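Local coordinates for BT_4661 (Bacteroides thetaiotaomicron, PDB 4AK1), which probably binds heparin and heparan sulfate at the cell surface, as a SusE-like protein of a heparin utilisation locus, at residues Tyr83-Ala88 against Val102-Met107; Phe337-Val342 against Glu412-Thr417; Ser473-Glu478 against Val514-Gly519. One frame throughout, in Å; residues are numbered along the deposited sequence. Where two conformers were deposited one is given.

Contact 1: residues Tyr83-Ala88 against Val102-Met107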
loop_
_atom_site.group_PDB
_atom_site.type_symbol
_atom_site.label_atom_id
_atom_site.label_comp_id
_atom_site.label_asym_id
_atom_site.label_seq_id
_atom_site.Cartn_x
_atom_site.Cartn_y
_atom_site.Cartn_z
ATOM N N TYR A 83 -6.602 9.233 37.396
ATOM C CA TYR A 83 -5.469 9.667 36.579
ATOM C C TYR A 83 -4.870 8.474 35.844
ATOM O O TYR A 83 -4.779 7.373 36.410
ATOM C CB TYR A 83 -4.376 10.315 37.443
ATOM C CG TYR A 83 -4.753 11.660 38.042
ATOM C CD1 TYR A 83 -5.492 11.736 39.224
ATOM C CD2 TYR A 83 -4.356 12.854 37.435
ATOM C CE1 TYR A 83 -5.844 12.960 39.781
ATOM C CE2 TYR A 83 -4.714 14.093 37.973
ATOM C CZ TYR A 83 -5.460 14.138 39.154
ATOM O OH TYR A 83 -5.815 15.354 39.716
ATOM N N LYS A 84 -4.495 8.681 34.582
ATOM C CA LYS A 84 -3.786 7.654 33.814
ATOM C C LYS A 84 -2.450 8.202 33.344
ATOM O O LYS A 84 -2.381 9.312 32.787
ATOM C CB LYS A 84 -4.620 7.150 32.637
ATOM C CG LYS A 84 -5.941 6.534 33.069
ATOM C CD LYS A 84 -6.734 5.999 31.894
ATOM C CE LYS A 84 -8.057 5.425 32.377
ATOM N NZ LYS A 84 -8.834 4.890 31.229
ATOM N N LEU A 85 -1.396 7.434 33.612
ATOM C CA LEU A 85 -0.027 7.857 33.362
ATOM C C LEU A 85 0.545 7.027 32.226
ATOM O O LEU A 85 0.441 5.796 32.230
ATOM C CB LEU A 85 0.857 7.696 34.615
ATOM C CG LEU A 85 0.668 8.725 35.744
ATOM C CD1 LEU A 85 -0.756 8.736 36.292
ATOM C CD2 LEU A 85 1.659 8.467 36.882
ATOM N N SER A 86 1.138 7.698 31.250
ATOM C CA SER A 86 1.881 6.988 30.210
ATOM C C SER A 86 3.378 7.093 30.521
ATOM O O SER A 86 3.867 8.154 30.924
ATOM C CB SER A 86 1.554 7.539 28.828
ATOM O OG SER A 86 0.162 7.469 28.563
ATOM N N VAL A 87 4.092 5.985 30.352
ATOM C CA VAL A 87 5.487 5.898 30.779
ATOM C C VAL A 87 6.395 5.428 29.648
ATOM O O VAL A 87 6.065 4.489 28.917
ATOM C CB VAL A 87 5.653 4.956 31.998
ATOM C CG1 VAL A 87 7.132 4.777 32.354
ATOM C CG2 VAL A 87 4.886 5.497 33.193
ATOM N N ALA A 88 7.541 6.093 29.517
ATOM C CA ALA A 88 8.587 5.640 28.609
ATOM C C ALA A 88 9.846 5.292 29.398
ATOM O O ALA A 88 10.097 5.854 30.479
ATOM C CB ALA A 88 8.890 6.704 27.566
ATOM N N VAL A 102 -0.138 3.071 34.124
ATOM C CA VAL A 102 -0.400 3.269 35.543
ATOM C C VAL A 102 -1.665 4.097 35.718
ATOM O O VAL A 102 -1.808 5.157 35.082
ATOM C CB VAL A 102 0.782 3.994 36.231
ATOM C CG1 VAL A 102 0.414 4.428 37.650
ATOM C CG2 VAL A 102 2.004 3.093 36.259
ATOM N N GLU A 103 -2.568 3.610 36.577
ATOM C CA GLU A 103 -3.805 4.314 36.951
ATOM C C GLU A 103 -3.781 4.688 38.434
ATOM O O GLU A 103 -3.486 3.843 39.284
ATOM C CB GLU A 103 -5.047 3.450 36.692
ATOM C CG GLU A 103 -5.208 3.019 35.246
ATOM C CD GLU A 103 -6.566 2.402 34.955
ATOM O OE1 GLU A 103 -7.444 2.382 35.846
ATOM O OE2 GLU A 103 -6.748 1.929 33.819
ATOM N N ILE A 104 -4.071 5.955 38.727
ATOM C CA ILE A 104 -4.111 6.456 40.103
ATOM C C ILE A 104 -5.425 7.174 40.365
ATOM O O ILE A 104 -5.771 8.140 39.684
ATOM C CB ILE A 104 -2.931 7.393 40.428
ATOM C CG1 ILE A 104 -1.603 6.665 40.183
ATOM C CG2 ILE A 104 -3.012 7.883 41.877
ATOM C CD1 ILE A 104 -0.414 7.600 40.043
ATOM N N ASN A 105 -6.165 6.665 41.341
ATOM C CA ASN A 105 -7.430 7.268 41.735
ATOM C C ASN A 105 -7.200 8.255 42.884
ATOM O O ASN A 105 -6.957 7.844 44.021
ATOM C CB ASN A 105 -8.440 6.166 42.103
ATOM C CG ASN A 105 -9.821 6.708 42.396
ATOM O OD1 ASN A 105 -10.277 7.664 41.763
ATOM N ND2 ASN A 105 -10.497 6.099 43.359
ATOM N N MET A 106 -7.255 9.558 42.578
ATOM C CA MET A 106 -7.135 10.585 43.614
ATOM C C MET A 106 -8.498 10.860 44.248
ATOM O O MET A 106 -9.423 11.328 43.576
ATOM C CB MET A 106 -6.552 11.877 43.031
ATOM C CG MET A 106 -6.527 13.055 43.992
ATOM S SD MET A 106 -5.324 12.876 45.338
ATOM C CE MET A 106 -3.769 12.959 44.456
ATOM N N MET A 107 -8.606 10.597 45.548
ATOM C CA MET A 107 -9.854 10.790 46.279
ATOM C C MET A 107 -9.892 12.120 47.030
ATOM O O MET A 107 -8.861 12.779 47.206
ATOM C CB MET A 107 -10.076 9.628 47.249
ATOM C CG MET A 107 -10.224 8.286 46.553
ATOM S SD MET A 107 -10.577 6.937 47.699
ATOM C CE MET A 107 -9.057 6.837 48.623
#
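The Tyr83 ring turns one edge to the partner strand. Ile104 O lies in the ring plane beside CD1, and Met106 CB meets the same edge, 3.5 Å from Tyr83 CE1. Around the ring, Phe56 and Phe61 of the same chain pack edge-to-face, and Tyr83 OH bonds to Pro79 O. CG of Tyr83 sits beside its own backbone N (chi1 -69°). This sets the ring edge next to the carbonyl that the N also uses: Tyr83 N donates to Ile104 O at 2.7 Å. The return bond, Ile104 N to Tyr83 O, is 2.8 Å. Further along, Leu85 N donates to Val102 O at 2.7 Å. Its return bond, Val102 N to Leu85 O, is weak at 3.4 Å.

These bonds make an antiparallel pair, with Tyr83 opposite Ile104 and Leu85 opposite Val102. The side chains of those four residues share one face of the sheet. There Ile104 CD1 reaches both branch ends of Leu85 and lies 3.9 Å from Leu85 CD2. Leu85 CB packs on Val102 CB. Lys84 and Glu103 form the non-hydrogen-bonded pair between them and point to the other face. Their chains run side by side, both extended beyond CG. Lys84 NZ is 4.5 Å from Glu103 OE2, too long for a salt bridge.

The two strands are the arms of the hairpin 81-91 and 94-106. Strand 42-51 flanks one arm and strand 14-23 the other. The chemistry divides by face: apolar groups pack on the buried side, while on the other the lysine and glutamate probably attract each other only loosely.

Contact 2: residues Phe337-Val342 against Glu412-Thr417. With NA (sodium ion), chain B.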
loop_
_atom_site.group_PDB
_atom_site.type_symbol
_atom_site.label_atom_id
_atom_site.label_comp_id
_atom_site.label_asym_id
_atom_site.label_seq_id
_atom_site.Cartn_x
_atom_site.Cartn_y
_atom_site.Cartn_z
ATOM N N PHE A 337 42.188 -2.192 27.813
ATOM C CA PHE A 337 41.404 -3.279 27.233
ATOM C C PHE A 337 40.893 -2.847 25.862
ATOM O O PHE A 337 40.127 -1.898 25.762
ATOM C CB PHE A 337 40.247 -3.711 28.158
ATOM C CG PHE A 337 39.357 -4.788 27.569
ATOM C CD1 PHE A 337 39.906 -5.904 26.924
ATOM C CD2 PHE A 337 37.974 -4.706 27.688
ATOM C CE1 PHE A 337 39.089 -6.890 26.382
ATOM C CE2 PHE A 337 37.152 -5.696 27.164
ATOM C CZ PHE A 337 37.705 -6.783 26.500
ATOM N N GLY A 338 41.348 -3.531 24.814
ATOM C CA GLY A 338 40.938 -3.215 23.444
ATOM C C GLY A 338 41.382 -4.216 22.395
ATOM O O GLY A 338 42.218 -5.099 22.669
ATOM N N TYR A 339 40.798 -4.101 21.205
ATOM C CA TYR A 339 41.142 -4.944 20.062
ATOM C C TYR A 339 41.359 -4.036 18.869
ATOM O O TYR A 339 40.709 -2.998 18.754
ATOM C CB TYR A 339 40.005 -5.922 19.695
ATOM C CG TYR A 339 39.532 -6.826 20.823
ATOM C CD1 TYR A 339 38.597 -6.372 21.750
ATOM C CD2 TYR A 339 40.032 -8.128 20.969
ATOM C CE1 TYR A 339 38.164 -7.180 22.792
ATOM C CE2 TYR A 339 39.605 -8.954 22.008
ATOM C CZ TYR A 339 38.660 -8.472 22.918
ATOM O OH TYR A 339 38.200 -9.243 23.964
ATOM N N ALA A 340 42.248 -4.435 17.967
ATOM C CA ALA A 340 42.409 -3.727 16.700
ATOM C C ALA A 340 41.229 -4.045 15.781
ATOM O O ALA A 340 40.647 -5.135 15.864
ATOM C CB ALA A 340 43.720 -4.153 16.040
ATOM N N ASP A 341 40.885 -3.116 14.888
ATOM C CA ASP A 341 39.940 -3.438 13.820
ATOM C C ASP A 341 40.529 -4.534 12.918
ATOM O O ASP A 341 41.753 -4.630 12.787
ATOM C CB ASP A 341 39.600 -2.191 13.009
ATOM C CG ASP A 341 38.631 -1.261 13.739
ATOM O OD1 ASP A 341 38.222 -1.549 14.885
ATOM O OD2 ASP A 341 38.276 -0.221 13.156
ATOM N N VAL A 342 39.662 -5.356 12.324
ATOM C CA VAL A 342 40.076 -6.562 11.580
ATOM C C VAL A 342 39.456 -6.581 10.184
ATOM O O VAL A 342 38.253 -6.333 10.010
ATOM C CB VAL A 342 39.683 -7.856 12.330
ATOM C CG1 VAL A 342 39.945 -9.117 11.494
ATOM C CG2 VAL A 342 40.440 -7.951 13.637
ATOM N N GLU A 412 34.401 -2.990 31.923
ATOM C CA GLU A 412 34.866 -2.157 30.827
ATOM C C GLU A 412 34.515 -2.858 29.511
ATOM O O GLU A 412 34.745 -4.058 29.360
ATOM C CB GLU A 412 36.372 -1.905 30.958
ATOM C CG GLU A 412 36.985 -1.055 29.844
ATOM C CD GLU A 412 37.077 0.429 30.168
ATOM O OE1 GLU A 412 36.569 0.873 31.225
ATOM O OE2 GLU A 412 37.684 1.167 29.357
ATOM N N THR A 413 33.915 -2.115 28.583
ATOM C CA THR A 413 33.552 -2.673 27.283
ATOM C C THR A 413 34.469 -2.091 26.205
ATOM O O THR A 413 34.788 -0.895 26.226
ATOM C CB THR A 413 32.055 -2.444 26.981
ATOM O OG1 THR A 413 31.275 -3.024 28.035
ATOM C CG2 THR A 413 31.629 -3.061 25.658
ATOM N N ALA A 414 34.898 -2.951 25.296
ATOM C CA ALA A 414 35.745 -2.580 24.162
ATOM C C ALA A 414 34.980 -2.867 22.878
ATOM O O ALA A 414 34.178 -3.814 22.821
ATOM C CB ALA A 414 37.040 -3.384 24.172
ATOM N N THR A 415 35.254 -2.084 21.840
ATOM C CA THR A 415 34.570 -2.250 20.547
ATOM C C THR A 415 35.610 -2.362 19.441
ATOM O O THR A 415 36.615 -1.665 19.474
ATOM C CB THR A 415 33.641 -1.037 20.272
ATOM O OG1 THR A 415 32.769 -0.847 21.391
ATOM C CG2 THR A 415 32.792 -1.235 19.008
ATOM N N PHE A 416 35.371 -3.241 18.470
ATOM C CA PHE A 416 36.139 -3.208 17.227
ATOM C C PHE A 416 35.239 -3.440 16.038
ATOM O O PHE A 416 34.090 -3.915 16.174
ATOM C CB PHE A 416 37.327 -4.211 17.217
ATOM C CG PHE A 416 36.916 -5.671 17.241
ATOM C CD1 PHE A 416 36.679 -6.320 18.457
ATOM C CD2 PHE A 416 36.793 -6.404 16.065
ATOM C CE1 PHE A 416 36.322 -7.667 18.495
ATOM C CE2 PHE A 416 36.430 -7.756 16.087
ATOM C CZ PHE A 416 36.192 -8.392 17.308
ATOM N N THR A 417 35.772 -3.105 14.868
ATOM C CA THR A 417 35.092 -3.347 13.607
ATOM C C THR A 417 35.716 -4.549 12.883
ATOM O O THR A 417 36.941 -4.617 12.722
ATOM C CB THR A 417 35.139 -2.077 12.738
ATOM O OG1 THR A 417 34.436 -1.028 13.423
ATOM C CG2 THR A 417 34.504 -2.298 11.355
HETATM NA NA NA B . 40.483 -0.917 19.456
HETATM O O HOH W 1 40.510 -0.309 29.322
HETATM O O HOH W 2 38.967 -1.774 21.092
HETATM O O HOH W 3 38.906 -0.791 17.638
HETATM O O HOH W 4 39.485 1.432 20.134
HETATM O O HOH W 5 41.691 0.016 18.463
#
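Phe337 places one ring face over Ala414 CB, a CH-pi contact 4.0 Å from the methyl to the ring centroid. Glu412 O lies at the ring edge. One water joins Phe337 N to Glu412 OE2. Gly338 CA also touches Ala414 CB. Tyr339 O binds the sodium ion at 2.2 Å. A water bound to this sodium links Tyr339 N to Thr415 O. The Tyr339 ring carries Phe416 CE1 over one face, the two planes turned obliquely by 49°, and Tyr339 OH bonds to Gly384 O. Ala340 O is buried beside Phe416 CB and has no polar partner. Asp341 OD1 accepts Thr417 N at 2.9 Å, met from well above the carboxylate plane. Asp341 OD2 bonds to Thr415 OG1 of the second subunit. With an alanine here, Thr417 N and a sodium-bound water would probably lose an acceptor, and the subunit contact a hydrogen bond. Val342 N donates to Thr417 O at 2.8 Å.

Val342 begins strand 342-345, outermost in its sheet within this chain and parallel to 410-421. Strand 397-407 pairs with the other side of 410-421. Tyr339 and Phe416 both pack on Ile352 of strand 350-352 and Ile386 of strand 386-388.

Contact 3: residues Ser473-Glu478 against Val514-Gly519. With NA (sodium ion), chain C.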
loop_
_atom_site.group_PDB
_atom_site.type_symbol
_atom_site.label_atom_id
_atom_site.label_comp_id
_atom_site.label_asym_id
_atom_site.label_seq_id
_atom_site.Cartn_x
_atom_site.Cartn_y
_atom_site.Cartn_z
ATOM N N SER A 473 38.407 -27.220 -13.430
ATOM C CA SER A 473 39.813 -27.637 -13.531
ATOM C C SER A 473 40.746 -27.036 -12.461
ATOM O O SER A 473 41.770 -27.645 -12.117
ATOM C CB SER A 473 40.371 -27.425 -14.952
ATOM O OG SER A 473 40.719 -26.065 -15.140
ATOM N N SER A 474 40.376 -25.879 -11.910
ATOM C CA SER A 474 41.159 -25.232 -10.854
ATOM C C SER A 474 41.147 -25.981 -9.508
ATOM O O SER A 474 41.967 -25.697 -8.640
ATOM C CB SER A 474 40.690 -23.783 -10.641
ATOM O OG SER A 474 39.451 -23.758 -9.941
ATOM N N LEU A 475 40.216 -26.910 -9.319
ATOM C CA LEU A 475 40.130 -27.635 -8.050
ATOM C C LEU A 475 41.200 -28.728 -7.911
ATOM O O LEU A 475 41.590 -29.335 -8.898
ATOM C CB LEU A 475 38.730 -28.232 -7.855
ATOM C CG LEU A 475 37.600 -27.196 -7.780
ATOM C CD1 LEU A 475 36.231 -27.858 -7.767
ATOM C CD2 LEU A 475 37.801 -26.306 -6.555
ATOM N N LYS A 476 41.648 -28.955 -6.675
ATOM C CA LYS A 476 42.448 -30.126 -6.303
ATOM C C LYS A 476 41.601 -31.023 -5.387
ATOM O O LYS A 476 40.676 -30.535 -4.723
ATOM C CB LYS A 476 43.731 -29.704 -5.591
ATOM C CG LYS A 476 44.731 -29.004 -6.506
ATOM C CD LYS A 476 45.838 -28.296 -5.731
ATOM C CE LYS A 476 46.801 -29.259 -5.032
ATOM N NZ LYS A 476 48.022 -28.581 -4.514
ATOM N N TRP A 477 41.929 -32.309 -5.335
ATOM C CA TRP A 477 41.010 -33.318 -4.796
ATOM C C TRP A 477 41.656 -34.267 -3.824
ATOM O O TRP A 477 42.790 -34.679 -4.018
ATOM C CB TRP A 477 40.429 -34.124 -5.955
ATOM C CG TRP A 477 39.711 -33.239 -6.945
ATOM C CD1 TRP A 477 40.255 -32.563 -8.029
ATOM C CD2 TRP A 477 38.279 -32.889 -6.950
ATOM N NE1 TRP A 477 39.295 -31.842 -8.692
ATOM C CE2 TRP A 477 38.082 -31.995 -8.095
ATOM C CE3 TRP A 477 37.186 -33.219 -6.151
ATOM C CZ2 TRP A 477 36.838 -31.457 -8.405
ATOM C CZ3 TRP A 477 35.931 -32.675 -6.473
ATOM C CH2 TRP A 477 35.767 -31.801 -7.571
ATOM N N GLU A 478 40.912 -34.618 -2.775
ATOM C CA GLU A 478 41.311 -35.631 -1.794
ATOM C C GLU A 478 40.110 -36.534 -1.534
ATOM O O GLU A 478 38.957 -36.119 -1.723
ATOM C CB GLU A 478 41.705 -34.985 -0.468
ATOM C CG GLU A 478 42.890 -34.034 -0.503
ATOM C CD GLU A 478 42.965 -33.220 0.778
ATOM O OE1 GLU A 478 42.092 -32.364 1.038
ATOM O OE2 GLU A 478 43.873 -33.473 1.571
ATOM N N VAL A 514 34.702 -36.890 -0.322
ATOM C CA VAL A 514 35.577 -36.203 -1.261
ATOM C C VAL A 514 35.717 -34.741 -0.831
ATOM O O VAL A 514 34.719 -34.078 -0.520
ATOM C CB VAL A 514 35.027 -36.244 -2.702
ATOM C CG1 VAL A 514 35.860 -35.364 -3.633
ATOM C CG2 VAL A 514 34.957 -37.687 -3.220
ATOM N N THR A 515 36.952 -34.244 -0.845
ATOM C CA THR A 515 37.223 -32.852 -0.505
ATOM C C THR A 515 37.857 -32.182 -1.715
ATOM O O THR A 515 38.881 -32.654 -2.241
ATOM C CB THR A 515 38.168 -32.721 0.699
ATOM O OG1 THR A 515 37.607 -33.381 1.840
ATOM C CG2 THR A 515 38.447 -31.210 1.046
ATOM N N ALA A 516 37.212 -31.117 -2.174
ATOM C CA ALA A 516 37.748 -30.287 -3.236
ATOM C C ALA A 516 38.265 -29.013 -2.604
ATOM O O ALA A 516 37.618 -28.456 -1.717
ATOM C CB ALA A 516 36.669 -29.960 -4.264
ATOM N N THR A 517 39.425 -28.564 -3.062
ATOM C CA THR A 517 40.066 -27.357 -2.531
ATOM C C THR A 517 40.392 -26.400 -3.665
ATOM O O THR A 517 40.981 -26.802 -4.681
ATOM C CB THR A 517 41.338 -27.708 -1.723
ATOM O OG1 THR A 517 40.953 -28.533 -0.618
ATOM C CG2 THR A 517 42.035 -26.436 -1.158
ATOM N N ALA A 518 39.998 -25.137 -3.481
ATOM C CA ALA A 518 40.363 -24.045 -4.387
ATOM C C ALA A 518 41.438 -23.172 -3.745
ATOM O O ALA A 518 41.288 -22.736 -2.608
ATOM C CB ALA A 518 39.140 -23.190 -4.711
ATOM N N GLY A 519 42.517 -22.936 -4.484
ATOM C CA GLY A 519 43.571 -22.022 -4.056
ATOM C C GLY A 519 44.577 -22.720 -3.169
ATOM O O GLY A 519 44.575 -23.942 -3.054
HETATM NA NA NA C . 41.938 -29.911 -11.150
HETATM O O HOH W 6 42.801 -23.451 -7.248
HETATM O O HOH W 7 39.573 -30.451 -11.243
HETATM O O HOH W 8 41.225 -31.160 -1.494
HETATM O O HOH W 9 44.181 -29.392 -11.055
HETATM O O HOH W 10 42.474 -30.371 -13.675
#
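Trp477 lays its indole against Ala516 and Val514. From CB the ring leaves beside the backbone N (chi1 -58°), and its six-membered part swings toward the partner strand. CE3 meets Val514 CG1 at 3.6 Å, with that methyl in the ring plane. CZ3 comes next, 3.6 Å from Ala516 CB, and CH2 touches the same methyl. Ala516 CB thus sits over one face, 3.9 Å from the centroid of the six-membered ring, a CH-pi contact. On the far side of the indole, NE1 donates to a water at 2.9 Å, also in plane. That water is a sodium ligand, so the indole N-H acts from the second shell and helps to place it. Ser473 O and Leu475 O bind the ion directly, and Ser495 completes the protein part of the site.

Leu475 adds CD2 on Ala518 CB. Four backbone bonds zip the strands together, two between Lys476 and Thr517 and two between Glu478 and Thr515. Glu478 and Thr515 side chains run side by side on the face turned away from the indole.

Strand 476-483 forms one edge of its sheet. Strand 509-518 lies between it and 525-535, and Phe430 of strand 430-431 meets the Trp477 ring edge-to-face.

How the contacts relate
The three contacts follow one another along an elongated chain and do not touch. Contact 1 and contact 2 have centres 44 Å apart, contact 2 and contact 3 37 Å. Contacts 1 and 3 lie on opposite sides of the chain's centre, 70 Å between their centres. Contacts 2 and 3 belong to separate sheets with the same strand order. In contact 2 the loop into the first strand runs beside the fourth; contact 3 pairs second with third, antiparallel. Each has a sodium ion, held with waters by one protein carbonyl in contact 2 and by three in contact 3. Nearest atoms of these two are about 20 Å apart. Only contact 2 touches another subunit. No glycan is bound.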